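Local structure of periplasmic binding protein (Veillonella parvula, 4OVK) at residues Lys15-Leu20 / Leu142-Asp148; Met27-Ile31 / Pro102-Ile106; Glu30-Ile36 / Lys54-His59; Val45-Asp49 / Gln152-Leu156; Val81-Phe85 / Glu96-Leu100. The protein probably captures a solute outside the cytoplasmic membrane and delivers it to an ABC transporter, as periplasmic binding proteins of its family do. One frame throughout, in Å; residues are numbered along the deposited sequence. Where two conformers were deposited one is given.

Contact 1. Residues Lys15-Leu20 / Leu142-Asp148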
# COMPACT_ATOMS: atom_id res chain seq x y z
N LYS A 15 -19.55 13.56 -19.43
CA LYS A 15 -18.93 12.33 -19.93
C LYS A 15 -19.44 11.12 -19.16
O LYS A 15 -19.96 11.26 -18.05
CB LYS A 15 -17.40 12.38 -19.85
CG LYS A 15 -16.84 12.42 -18.44
CD LYS A 15 -15.34 12.64 -18.46
CE LYS A 15 -14.76 12.76 -17.05
NZ LYS A 15 -13.41 13.40 -17.10
N VAL A 16 -19.26 9.94 -19.75
CA VAL A 16 -19.70 8.69 -19.16
C VAL A 16 -18.50 7.77 -18.96
O VAL A 16 -17.75 7.49 -19.91
CB VAL A 16 -20.74 7.98 -20.05
CG1 VAL A 16 -21.15 6.64 -19.45
CG2 VAL A 16 -21.94 8.88 -20.28
N VAL A 17 -18.32 7.32 -17.74
CA VAL A 17 -17.22 6.44 -17.40
C VAL A 17 -17.81 5.14 -16.87
O VAL A 17 -18.78 5.16 -16.12
CB VAL A 17 -16.31 7.08 -16.35
CG1 VAL A 17 -15.14 6.18 -16.06
CG2 VAL A 17 -15.79 8.42 -16.85
N THR A 18 -17.21 4.03 -17.26
CA THR A 18 -17.63 2.73 -16.77
C THR A 18 -16.75 2.36 -15.58
O THR A 18 -15.53 2.33 -15.72
CB THR A 18 -17.49 1.67 -17.87
OG1 THR A 18 -18.22 2.08 -19.03
CG2 THR A 18 -17.99 0.31 -17.38
N ASP A 19 -17.35 2.11 -14.42
CA ASP A 19 -16.57 1.79 -13.21
C ASP A 19 -16.30 0.29 -13.11
O ASP A 19 -16.57 -0.46 -14.06
CB ASP A 19 -17.20 2.38 -11.93
CG ASP A 19 -18.46 1.66 -11.47
OD1 ASP A 19 -18.73 0.54 -11.96
OD2 ASP A 19 -19.17 2.22 -10.58
N LEU A 20 -15.72 -0.14 -11.99
CA LEU A 20 -15.21 -1.51 -11.88
C LEU A 20 -16.31 -2.55 -11.69
O LEU A 20 -16.04 -3.75 -11.76
CB LEU A 20 -14.14 -1.60 -10.78
CG LEU A 20 -12.71 -1.28 -11.23
CD1 LEU A 20 -12.61 -0.03 -12.07
CD2 LEU A 20 -11.76 -1.20 -10.04
N LEU A 142 -9.34 3.72 -14.52
CA LEU A 142 -10.58 4.46 -14.27
C LEU A 142 -10.28 5.89 -13.82
O LEU A 142 -10.87 6.85 -14.35
CB LEU A 142 -11.43 3.71 -13.23
CG LEU A 142 -12.67 4.39 -12.64
CD1 LEU A 142 -13.70 4.68 -13.72
CD2 LEU A 142 -13.30 3.53 -11.57
N LEU A 143 -9.38 6.06 -12.85
CA LEU A 143 -9.00 7.40 -12.41
C LEU A 143 -8.44 8.26 -13.55
O LEU A 143 -8.68 9.46 -13.61
CB LEU A 143 -7.99 7.32 -11.26
CG LEU A 143 -8.59 6.87 -9.94
CD1 LEU A 143 -7.45 6.67 -8.94
CD2 LEU A 143 -9.62 7.87 -9.43
N GLY A 144 -7.69 7.64 -14.45
CA GLY A 144 -7.17 8.33 -15.61
C GLY A 144 -8.26 8.92 -16.49
O GLY A 144 -8.12 10.01 -17.01
N LYS A 145 -9.37 8.19 -16.63
CA LYS A 145 -10.51 8.67 -17.41
C LYS A 145 -11.25 9.77 -16.66
O LYS A 145 -11.64 10.77 -17.23
CB LYS A 145 -11.46 7.52 -17.72
CG LYS A 145 -10.88 6.55 -18.73
CD LYS A 145 -11.95 5.78 -19.48
CE LYS A 145 -11.32 4.86 -20.52
NZ LYS A 145 -10.31 3.95 -19.92
N ILE A 146 -11.41 9.59 -15.36
CA ILE A 146 -12.07 10.60 -14.52
C ILE A 146 -11.30 11.93 -14.52
O ILE A 146 -11.87 13.00 -14.72
CB ILE A 146 -12.26 10.08 -13.09
CG1 ILE A 146 -13.31 8.96 -13.10
CG2 ILE A 146 -12.67 11.22 -12.15
CD1 ILE A 146 -13.39 8.17 -11.82
N LEU A 147 -9.99 11.83 -14.32
CA LEU A 147 -9.13 12.99 -14.18
C LEU A 147 -8.61 13.55 -15.51
O LEU A 147 -7.90 14.54 -15.50
CB LEU A 147 -7.92 12.61 -13.32
CG LEU A 147 -8.25 12.23 -11.88
CD1 LEU A 147 -7.06 11.52 -11.23
CD2 LEU A 147 -8.62 13.50 -11.14
N ASP A 148 -8.95 12.91 -16.63
CA ASP A 148 -8.34 13.20 -17.94
C ASP A 148 -6.81 13.20 -17.87
O ASP A 148 -6.16 14.14 -18.35
CB ASP A 148 -8.88 14.52 -18.50
CG ASP A 148 -10.30 14.38 -19.01
OD1 ASP A 148 -10.51 13.57 -19.94
OD2 ASP A 148 -11.20 15.06 -18.50
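Lys-15 reaches from strand 14-18 of the N-terminal hairpin to the C-terminal end of helix 133-147, where three acceptors of 142-148 take its ammonium group. Lys-15 NZ donates to Ile-146 O at 2.9 Å, from above the carbonyl plane, and to Lys-145 O at 3.2 Å, in the carbonyl plane. The third is Asp-148 OD2, 3.1 Å from Lys-15 NZ, a salt bridge whose hydrogen bond is weak; the side chains meet from opposite directions. Lys-29 O, just past the end of neighbouring strand 24-28, is a further and stronger acceptor. CG of Lys-15 sits between the backbone N and the carbonyl carbon (chi1 66°), and the chain beyond it is extended, which carries NZ to the helix end. Apolar contacts gather round Leu-142, whose CD2 rests 3.7 Å from Leu-20 CD1 and 4.1 Å from Asp-19 CB. Val-17 CG1 lies 4.5 Å from Ile-146 CG1, and Ile-146 continues this layer onto Val-126 and Val-104. A methionine in place of Lys-15 would probably leave the carbonyls of Lys-145 and Ile-146 without this donor and Asp-148 without its cationic mate. A positive charge here is likely to be favoured by the helix dipole as well as the aspartate.

Contact 2. Residues Met27-Ile31 / Pro102-Ile106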
# COMPACT_ATOMS: atom_id res chain seq x y z
N MSE A 27 -20.93 12.15 -15.45
CA MSE A 27 -20.29 13.17 -14.62
C MSE A 27 -19.84 14.29 -15.52
O MSE A 27 -19.87 14.16 -16.75
CB MSE A 27 -19.11 12.56 -13.83
CG MSE A 27 -17.98 12.09 -14.75
SE MSE A 27 -16.57 11.17 -13.74
CE MSE A 27 -17.63 9.59 -13.26
N LYS A 28 -19.42 15.40 -14.93
CA LYS A 28 -18.90 16.52 -15.71
C LYS A 28 -17.66 16.08 -16.48
O LYS A 28 -16.88 15.25 -16.01
CB LYS A 28 -18.56 17.71 -14.81
CG LYS A 28 -19.79 18.35 -14.18
CD LYS A 28 -19.44 19.42 -13.17
CE LYS A 28 -20.71 20.16 -12.77
NZ LYS A 28 -20.63 20.79 -11.42
N LYS A 29 -17.49 16.62 -17.68
CA LYS A 29 -16.33 16.32 -18.51
C LYS A 29 -15.06 16.75 -17.79
O LYS A 29 -14.06 16.02 -17.78
CB LYS A 29 -16.46 17.02 -19.87
CG LYS A 29 -15.41 16.61 -20.90
CD LYS A 29 -15.95 16.69 -22.33
CE LYS A 29 -16.23 18.12 -22.77
NZ LYS A 29 -15.01 18.82 -23.25
N GLU A 30 -15.12 17.92 -17.16
CA GLU A 30 -14.02 18.48 -16.37
C GLU A 30 -14.29 18.24 -14.88
O GLU A 30 -15.19 18.85 -14.29
CB GLU A 30 -13.91 19.97 -16.67
CG GLU A 30 -13.02 20.78 -15.73
CD GLU A 30 -11.55 20.43 -15.84
OE1 GLU A 30 -11.14 19.85 -16.87
OE2 GLU A 30 -10.81 20.74 -14.89
N ILE A 31 -13.50 17.36 -14.28
CA ILE A 31 -13.64 17.00 -12.87
C ILE A 31 -12.63 17.80 -12.09
O ILE A 31 -11.43 17.73 -12.37
CB ILE A 31 -13.45 15.49 -12.66
CG1 ILE A 31 -14.59 14.71 -13.36
CG2 ILE A 31 -13.36 15.12 -11.18
CD1 ILE A 31 -15.97 14.84 -12.73
N PRO A 102 -18.72 17.52 -4.21
CA PRO A 102 -17.75 16.93 -5.11
C PRO A 102 -18.40 16.65 -6.48
O PRO A 102 -19.62 16.45 -6.58
CB PRO A 102 -17.36 15.63 -4.41
CG PRO A 102 -18.58 15.25 -3.63
CD PRO A 102 -19.28 16.53 -3.27
N ASP A 103 -17.57 16.64 -7.52
CA ASP A 103 -17.99 16.25 -8.85
C ASP A 103 -18.06 14.74 -8.98
O ASP A 103 -18.73 14.24 -9.88
CB ASP A 103 -17.02 16.79 -9.89
CG ASP A 103 -16.93 18.28 -9.87
OD1 ASP A 103 -17.99 18.94 -9.73
OD2 ASP A 103 -15.82 18.80 -9.98
N VAL A 104 -17.36 14.00 -8.11
CA VAL A 104 -17.43 12.54 -8.11
C VAL A 104 -16.91 12.06 -6.75
O VAL A 104 -16.05 12.71 -6.14
CB VAL A 104 -16.65 11.90 -9.30
CG1 VAL A 104 -15.17 12.19 -9.21
CG2 VAL A 104 -16.90 10.40 -9.41
N VAL A 105 -17.48 10.95 -6.30
CA VAL A 105 -17.06 10.27 -5.10
C VAL A 105 -16.63 8.86 -5.47
O VAL A 105 -17.34 8.13 -6.17
CB VAL A 105 -18.20 10.20 -4.06
CG1 VAL A 105 -17.72 9.59 -2.74
CG2 VAL A 105 -18.76 11.59 -3.83
N ILE A 106 -15.46 8.46 -4.96
CA ILE A 106 -14.99 7.09 -5.13
C ILE A 106 -15.52 6.31 -3.93
O ILE A 106 -15.29 6.71 -2.78
CB ILE A 106 -13.45 7.01 -5.16
CG1 ILE A 106 -12.85 8.06 -6.12
CG2 ILE A 106 -12.98 5.61 -5.54
CD1 ILE A 106 -13.31 7.96 -7.55
O HOH W 1 -19.75 15.66 -11.97
O HOH W 2 -20.69 17.96 -10.61
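Ile-31 and Val-104 make the close-packed side of this contact together with Met-27, a selenomethionine. CG2 of Ile-31 lies 4.0 Å from Val-104 CG1, the two side chains crossing at about a right angle. The other methyl of the valine, CG2, takes the CE end of Met-27, also at 4.0 Å. The selenomethionine chain bends at its last torsion (chi3 68°), which turns CE toward the valine. The second branch of Ile-31 runs past Asp-103 in the opposite direction and sets CD1 3.6 Å from Asp-103 CB, so the aspartate offers its methylene to the apolar layer while its carboxylate turns to polar partners. Ile-146 of helix 133-147 touches Met-27, Ile-31 and Val-104 alike and closes this layer.

The solvent side is looser and held by water. Lys-28 NZ stands 3.6 Å from Asp-103 OD1, a long salt bridge, and a water that donates to the same OD1 and accepts a weak bond from NZ spans the pair. Another water accepts from Lys-28 N at 3.0 Å and donates to Asp-103 O at 2.7 Å, linking two backbones that share no direct hydrogen bond here. The stronger partner of Asp-103 is Asn-32, whose backbone N bonds OD2.

The contact thus brings the end of hairpin strand 24-28 and the following turn against the start of strand 104-108, an inner strand of the four-stranded parallel sheet of an alpha/beta lobe with strand order 2-1-3-4.

Contact 3. Residues Glu30-Ile36 / Lys54-His59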
# COMPACT_ATOMS: atom_id res chain seq x y z
N GLU A 30 -15.12 17.92 -17.16
CA GLU A 30 -14.02 18.48 -16.37
C GLU A 30 -14.29 18.24 -14.88
O GLU A 30 -15.19 18.85 -14.29
CB GLU A 30 -13.91 19.97 -16.67
CG GLU A 30 -13.02 20.78 -15.73
CD GLU A 30 -11.55 20.43 -15.84
OE1 GLU A 30 -11.14 19.85 -16.87
OE2 GLU A 30 -10.81 20.74 -14.89
N ILE A 31 -13.50 17.36 -14.28
CA ILE A 31 -13.64 17.00 -12.87
C ILE A 31 -12.63 17.80 -12.09
O ILE A 31 -11.43 17.73 -12.37
CB ILE A 31 -13.45 15.49 -12.66
CG1 ILE A 31 -14.59 14.71 -13.36
CG2 ILE A 31 -13.36 15.12 -11.18
CD1 ILE A 31 -15.97 14.84 -12.73
N ASN A 32 -13.11 18.60 -11.15
CA ASN A 32 -12.25 19.47 -10.37
C ASN A 32 -12.27 19.18 -8.87
O ASN A 32 -11.40 19.64 -8.17
CB ASN A 32 -12.62 20.93 -10.63
CG ASN A 32 -11.50 21.90 -10.32
OD1 ASN A 32 -10.32 21.68 -10.69
ND2 ASN A 32 -11.85 23.00 -9.65
N ARG A 33 -13.26 18.42 -8.40
CA ARG A 33 -13.46 18.15 -6.97
C ARG A 33 -13.80 16.67 -6.78
O ARG A 33 -14.84 16.17 -7.26
CB ARG A 33 -14.59 19.02 -6.41
CG ARG A 33 -14.32 20.51 -6.44
CD ARG A 33 -15.53 21.31 -5.98
NE ARG A 33 -15.88 21.09 -4.57
CZ ARG A 33 -15.26 21.66 -3.53
NH1 ARG A 33 -14.25 22.50 -3.72
NH2 ARG A 33 -15.66 21.37 -2.29
N ILE A 34 -12.90 15.96 -6.10
CA ILE A 34 -13.06 14.54 -5.88
C ILE A 34 -13.04 14.21 -4.40
O ILE A 34 -12.19 14.70 -3.66
CB ILE A 34 -11.96 13.74 -6.57
CG1 ILE A 34 -11.99 14.01 -8.07
CG2 ILE A 34 -12.14 12.26 -6.27
CD1 ILE A 34 -10.71 13.62 -8.77
N ALA A 35 -14.00 13.38 -3.98
CA ALA A 35 -14.01 12.84 -2.62
C ALA A 35 -13.76 11.33 -2.68
O ALA A 35 -14.22 10.65 -3.60
CB ALA A 35 -15.32 13.13 -1.91
N ILE A 36 -13.05 10.81 -1.68
CA ILE A 36 -12.54 9.45 -1.73
C ILE A 36 -12.83 8.71 -0.44
O ILE A 36 -12.31 9.05 0.61
CB ILE A 36 -11.02 9.46 -2.02
CG1 ILE A 36 -10.72 10.28 -3.27
CG2 ILE A 36 -10.49 8.03 -2.17
CD1 ILE A 36 -9.39 10.96 -3.28
N LYS A 54 -7.12 18.55 -6.66
CA LYS A 54 -8.54 18.28 -6.90
C LYS A 54 -9.23 17.50 -5.78
O LYS A 54 -10.43 17.22 -5.88
CB LYS A 54 -8.72 17.56 -8.23
CG LYS A 54 -8.27 18.38 -9.43
CD LYS A 54 -8.58 17.74 -10.77
CE LYS A 54 -8.47 18.75 -11.91
NZ LYS A 54 -8.94 18.20 -13.22
N ILE A 55 -8.49 17.14 -4.73
CA ILE A 55 -9.02 16.30 -3.68
C ILE A 55 -9.74 17.17 -2.67
O ILE A 55 -9.17 18.10 -2.15
CB ILE A 55 -7.91 15.48 -3.00
CG1 ILE A 55 -7.23 14.58 -4.03
CG2 ILE A 55 -8.50 14.65 -1.85
CD1 ILE A 55 -6.03 13.81 -3.49
N VAL A 56 -11.01 16.88 -2.42
CA VAL A 56 -11.81 17.69 -1.48
C VAL A 56 -12.38 16.90 -0.30
O VAL A 56 -12.97 17.49 0.59
CB VAL A 56 -12.97 18.42 -2.19
CG1 VAL A 56 -12.43 19.33 -3.28
CG2 VAL A 56 -14.01 17.45 -2.74
N GLY A 57 -12.20 15.59 -0.30
CA GLY A 57 -12.61 14.79 0.83
C GLY A 57 -11.88 13.47 0.87
O GLY A 57 -11.75 12.79 -0.15
N ILE A 58 -11.40 13.12 2.06
CA ILE A 58 -10.70 11.86 2.29
C ILE A 58 -11.16 11.17 3.57
O ILE A 58 -11.78 11.77 4.46
CB ILE A 58 -9.16 12.08 2.33
CG1 ILE A 58 -8.71 12.80 3.62
CG2 ILE A 58 -8.72 12.87 1.11
CD1 ILE A 58 -7.19 12.98 3.71
N HIS A 59 -10.87 9.88 3.67
CA HIS A 59 -11.23 9.11 4.84
C HIS A 59 -10.36 9.58 6.03
O HIS A 59 -9.17 9.90 5.86
CB HIS A 59 -11.04 7.64 4.53
CG HIS A 59 -11.61 6.72 5.55
ND1 HIS A 59 -11.03 6.52 6.79
CD2 HIS A 59 -12.69 5.90 5.51
CE1 HIS A 59 -11.75 5.65 7.47
NE2 HIS A 59 -12.76 5.25 6.71
O HOH W 3 -8.31 20.60 -14.83
O HOH W 4 -9.68 8.23 1.32
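Lys-54 and Ile-31 form the polar end of this strand pair: NZ donates to Ile-31 O at 2.7 Å, almost in line with the carbonyl bond (165° at the oxygen). The same ammonium makes a long, weak salt bridge to Glu-30 OE2, and a water accepting from NZ and donating to OE2 joins them. The extended lysine chain lies across Asn-32, with Lys-54 CB 3.4 Å from Asn-32 O. Along the backbone, Ile-34 N donates to Lys-54 O and Ile-34 O receives Val-56 N in a nearly straight bond, 2.8 Å and 178°. Gly-57 N adds a weak bond to that oxygen, because the register slips by one residue in a beta bulge; Ile-36 N then bonds Gly-57 O. Val-56 CG1 sits over the centre of the Arg-33 guanidinium, 3.6 Å above its plane. Leu-100 O and Lys-101 O accept from NH2 and NE and probably fix its rotation. Ile-36 CD1 meets Ile-55 CG2 on the side covered by helix 41-49. Neighbouring strands of a right-handed beta-alpha-beta crossover are thus joined mainly by main-chain bonds, while the glutamate probably offsets the lysine charge at the exposed end.

Contact 4. Residues Val45-Asp49 / Gln152-Leu156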
# COMPACT_ATOMS: atom_id res chain seq x y z
N VAL A 45 -5.18 8.52 -6.01
CA VAL A 45 -5.65 9.67 -6.78
C VAL A 45 -4.53 10.70 -6.92
O VAL A 45 -4.29 11.23 -8.01
CB VAL A 45 -6.89 10.29 -6.14
CG1 VAL A 45 -7.18 11.68 -6.72
CG2 VAL A 45 -8.07 9.33 -6.32
N TYR A 46 -3.82 10.96 -5.83
CA TYR A 46 -2.67 11.86 -5.87
C TYR A 46 -1.65 11.41 -6.94
O TYR A 46 -1.16 12.22 -7.71
CB TYR A 46 -2.01 11.98 -4.48
CG TYR A 46 -0.72 12.73 -4.55
CD1 TYR A 46 -0.69 14.11 -4.50
CD2 TYR A 46 0.48 12.06 -4.73
CE1 TYR A 46 0.50 14.81 -4.60
CE2 TYR A 46 1.68 12.74 -4.81
CZ TYR A 46 1.69 14.11 -4.75
OH TYR A 46 2.88 14.79 -4.86
N ALA A 47 -1.33 10.13 -6.96
CA ALA A 47 -0.35 9.60 -7.89
C ALA A 47 -0.78 9.77 -9.35
O ALA A 47 0.02 10.14 -10.19
CB ALA A 47 -0.09 8.14 -7.58
N VAL A 48 -2.04 9.49 -9.64
CA VAL A 48 -2.53 9.60 -11.01
C VAL A 48 -2.56 11.06 -11.47
O VAL A 48 -2.16 11.37 -12.58
CB VAL A 48 -3.92 8.94 -11.17
CG1 VAL A 48 -4.44 9.13 -12.59
CG2 VAL A 48 -3.84 7.46 -10.83
N ASP A 49 -3.02 11.97 -10.60
CA ASP A 49 -3.11 13.38 -10.95
C ASP A 49 -1.77 14.09 -10.81
O ASP A 49 -1.63 15.21 -11.26
CB ASP A 49 -4.17 14.10 -10.10
CG ASP A 49 -4.82 15.26 -10.83
OD1 ASP A 49 -4.89 15.24 -12.09
OD2 ASP A 49 -5.27 16.20 -10.13
N GLN A 152 -0.57 9.49 -17.71
CA GLN A 152 0.00 9.19 -16.40
C GLN A 152 -0.56 7.87 -15.88
O GLN A 152 0.19 7.06 -15.35
CB GLN A 152 -0.22 10.32 -15.38
CG GLN A 152 0.40 10.02 -14.01
CD GLN A 152 1.53 10.94 -13.58
OE1 GLN A 152 2.38 11.31 -14.39
NE2 GLN A 152 1.56 11.28 -12.30
N ALA A 153 -1.86 7.64 -16.06
CA ALA A 153 -2.47 6.39 -15.60
C ALA A 153 -1.84 5.20 -16.31
O ALA A 153 -1.41 4.23 -15.66
CB ALA A 153 -3.99 6.43 -15.81
N GLU A 154 -1.73 5.27 -17.64
CA GLU A 154 -1.09 4.17 -18.38
C GLU A 154 0.39 4.03 -18.04
O GLU A 154 0.90 2.92 -18.02
CB GLU A 154 -1.32 4.29 -19.88
CG GLU A 154 -2.77 4.09 -20.33
CD GLU A 154 -3.41 2.76 -19.89
OE1 GLU A 154 -2.71 1.74 -19.73
OE2 GLU A 154 -4.65 2.74 -19.73
N ALA A 155 1.09 5.13 -17.76
CA ALA A 155 2.50 5.03 -17.35
C ALA A 155 2.63 4.28 -16.02
O ALA A 155 3.53 3.47 -15.85
CB ALA A 155 3.15 6.40 -17.28
N LEU A 156 1.72 4.54 -15.09
CA LEU A 156 1.69 3.83 -13.80
C LEU A 156 1.35 2.35 -14.01
O LEU A 156 1.96 1.48 -13.41
CB LEU A 156 0.67 4.46 -12.84
CG LEU A 156 1.08 5.79 -12.21
CD1 LEU A 156 -0.12 6.52 -11.61
CD2 LEU A 156 2.18 5.59 -11.17
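Leu-156 and Val-48 form the apolar centre where helix 41-49 meets helix 150-170. CD1 of the leucine, Leu-156, lies 3.9 Å from Val-48 CG2 and 4.3 Å from Ala-47 CB, so a single methyl fits against both residues. The second branch of the valine, Val-48 CG1, faces Ala-153 CB at 4.2 Å. The small side chain of this alanine lets the backbones approach, the CA atoms of Val-48 and Ala-153 being 5.6 Å apart. Ile-140 of helix 133-147 touches both Val-48 and Ala-153, while Phe-313 and Phe-317 of helix 306-318 pack on Leu-156.

Toward the polar edge, Gln-152 passes over the last turn of helix 41-49. Its CG is anti to the backbone N (chi1 -179°) and the chain bends at the next torsion, laying Gln-152 CG 3.2 Å from Val-48 O. From there Gln-152 NE2 donates to Ala-47 O at 2.9 Å, close to the line of the carbonyl bond and within the amide plane; the N-H points well at the oxygen (160°). Phe-317 O is a second acceptor for this nitrogen. A leucine at Gln-152 would probably leave both carbonyls without this donor and break the polar tie between the two helices.

The segment axes are inclined at 113°, and the long helix 150-170 packs across a helix of the N-terminal alpha/beta lobe, in keeping with the helical backbone that links the two lobes in helix-hinged binding proteins.

Contact 5. Residues Val81-Phe85 / Glu96-Leu100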
# COMPACT_ATOMS: atom_id res chain seq x y z
N VAL A 81 -8.00 19.57 3.98
CA VAL A 81 -9.10 18.88 3.29
C VAL A 81 -10.09 18.32 4.31
O VAL A 81 -9.72 17.92 5.42
CB VAL A 81 -8.56 17.72 2.42
CG1 VAL A 81 -8.08 16.56 3.30
CG2 VAL A 81 -9.58 17.20 1.45
N ASN A 82 -11.35 18.24 3.91
CA ASN A 82 -12.37 17.57 4.71
C ASN A 82 -12.07 16.09 4.90
O ASN A 82 -11.78 15.40 3.93
CB ASN A 82 -13.70 17.68 3.98
CG ASN A 82 -14.84 17.04 4.74
OD1 ASN A 82 -14.93 15.81 4.87
ND2 ASN A 82 -15.73 17.85 5.24
N SER A 83 -12.11 15.62 6.14
CA SER A 83 -12.06 14.18 6.42
C SER A 83 -13.21 13.70 7.32
O SER A 83 -13.10 12.66 8.00
CB SER A 83 -10.74 13.82 7.06
OG SER A 83 -10.55 14.49 8.28
N SER A 84 -14.30 14.45 7.32
CA SER A 84 -15.43 14.18 8.19
C SER A 84 -16.62 13.54 7.48
O SER A 84 -17.60 13.15 8.12
CB SER A 84 -15.88 15.48 8.86
OG SER A 84 -16.37 16.40 7.89
N PHE A 85 -16.54 13.41 6.16
CA PHE A 85 -17.72 13.05 5.37
C PHE A 85 -18.04 11.55 5.38
O PHE A 85 -19.10 11.14 4.92
CB PHE A 85 -17.57 13.56 3.94
CG PHE A 85 -16.77 12.66 3.05
CD1 PHE A 85 -15.38 12.72 3.03
CD2 PHE A 85 -17.42 11.74 2.24
CE1 PHE A 85 -14.68 11.87 2.20
CE2 PHE A 85 -16.71 10.91 1.41
CZ PHE A 85 -15.35 10.96 1.40
N GLU A 96 -23.17 16.13 4.68
CA GLU A 96 -21.84 16.72 4.53
C GLU A 96 -21.34 16.67 3.06
O GLU A 96 -20.81 17.66 2.55
CB GLU A 96 -20.84 16.01 5.47
CG GLU A 96 -19.44 16.61 5.51
CD GLU A 96 -19.17 17.44 6.76
OE1 GLU A 96 -19.58 17.02 7.87
OE2 GLU A 96 -18.55 18.51 6.63
N VAL A 97 -21.55 15.54 2.38
CA VAL A 97 -21.11 15.39 0.98
C VAL A 97 -21.86 16.35 0.07
O VAL A 97 -21.30 16.90 -0.87
CB VAL A 97 -21.30 13.95 0.44
CG1 VAL A 97 -20.74 13.83 -0.98
CG2 VAL A 97 -20.63 12.93 1.35
N ALA A 98 -23.14 16.53 0.36
CA ALA A 98 -23.98 17.44 -0.40
C ALA A 98 -23.48 18.89 -0.26
O ALA A 98 -23.51 19.64 -1.22
CB ALA A 98 -25.43 17.32 0.06
N LYS A 99 -23.04 19.25 0.94
CA LYS A 99 -22.42 20.56 1.18
C LYS A 99 -21.09 20.69 0.45
O LYS A 99 -20.82 21.71 -0.18
CB LYS A 99 -22.21 20.80 2.68
CG LYS A 99 -23.48 21.15 3.46
CD LYS A 99 -23.21 21.42 4.93
CE LYS A 99 -22.83 20.16 5.70
NZ LYS A 99 -23.15 20.25 7.15
N LEU A 100 -20.27 19.64 0.52
CA LEU A 100 -18.95 19.61 -0.14
C LEU A 100 -19.01 19.73 -1.67
O LEU A 100 -18.06 20.19 -2.30
CB LEU A 100 -18.20 18.30 0.18
CG LEU A 100 -17.19 18.21 1.31
CD1 LEU A 100 -16.58 16.82 1.30
CD2 LEU A 100 -16.12 19.28 1.16
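Asn-82 and Glu-96 are brought together by similar first torsions: in each, CG lies opposite the backbone N (chi1 -179° and -174°), and the glutamate bends at its second torsion toward the loop. The two side chains come from opposite directions with amide and carboxylate planes 57° apart, and ND2 of Asn-82 gives Glu-96 OE2 a weak hydrogen bond of 3.2 Å. The other end of the amide serves its own loop: Asn-82 OD1 accepts from Ser-84 N at 2.9 Å, an Asx turn, and more weakly from Phe-85 N. Ser-84 OG stands 3.3 Å from each carboxylate oxygen of Glu-96. Apolar contacts flank these polar groups. Leu-100 CD1 rests 3.9 Å from Asn-82 CG, and Val-97 CG2 approaches Phe-85 CD2 obliquely at 3.5 Å; Phe-85 CB also rests 3.9 Å from Glu-96 CG. Helix 94-100 is thereby held against the loop that leads into it, with Asn-93 OD1 bonding Glu-96 N and Asn-82 pairing through its backbone with Ile-58. One amide probably does two jobs here, its oxygen shaping the turn while its nitrogen gives the carboxylate a weak bond that probably makes only a modest contribution.

Contacts 1, 2, 3 and 5 run through the N-terminal alpha/beta lobe, and contact 4 joins that lobe to the long helix 150-170. Contacts 2 and 3 share Glu-30 and Ile-31 and have centres 8 Å apart; through strands 34-36, 55-57 and 104-108 they reach one parallel sheet. Contact 1 adds the hairpin 14-18/24-28, and its helix 133-147 packs against contacts 2, 3 and 4. Along the chain, contacts 2, 3 and 5 are nested inside the loop that contact 1 closes, whereas contact 4 crosses it. Contact 5, 24 Å centre to centre from contact 4, touches contacts 2 and 3; long-range contacts 1, 2 and 4 and short-range 3 and 5 thus build the lobe.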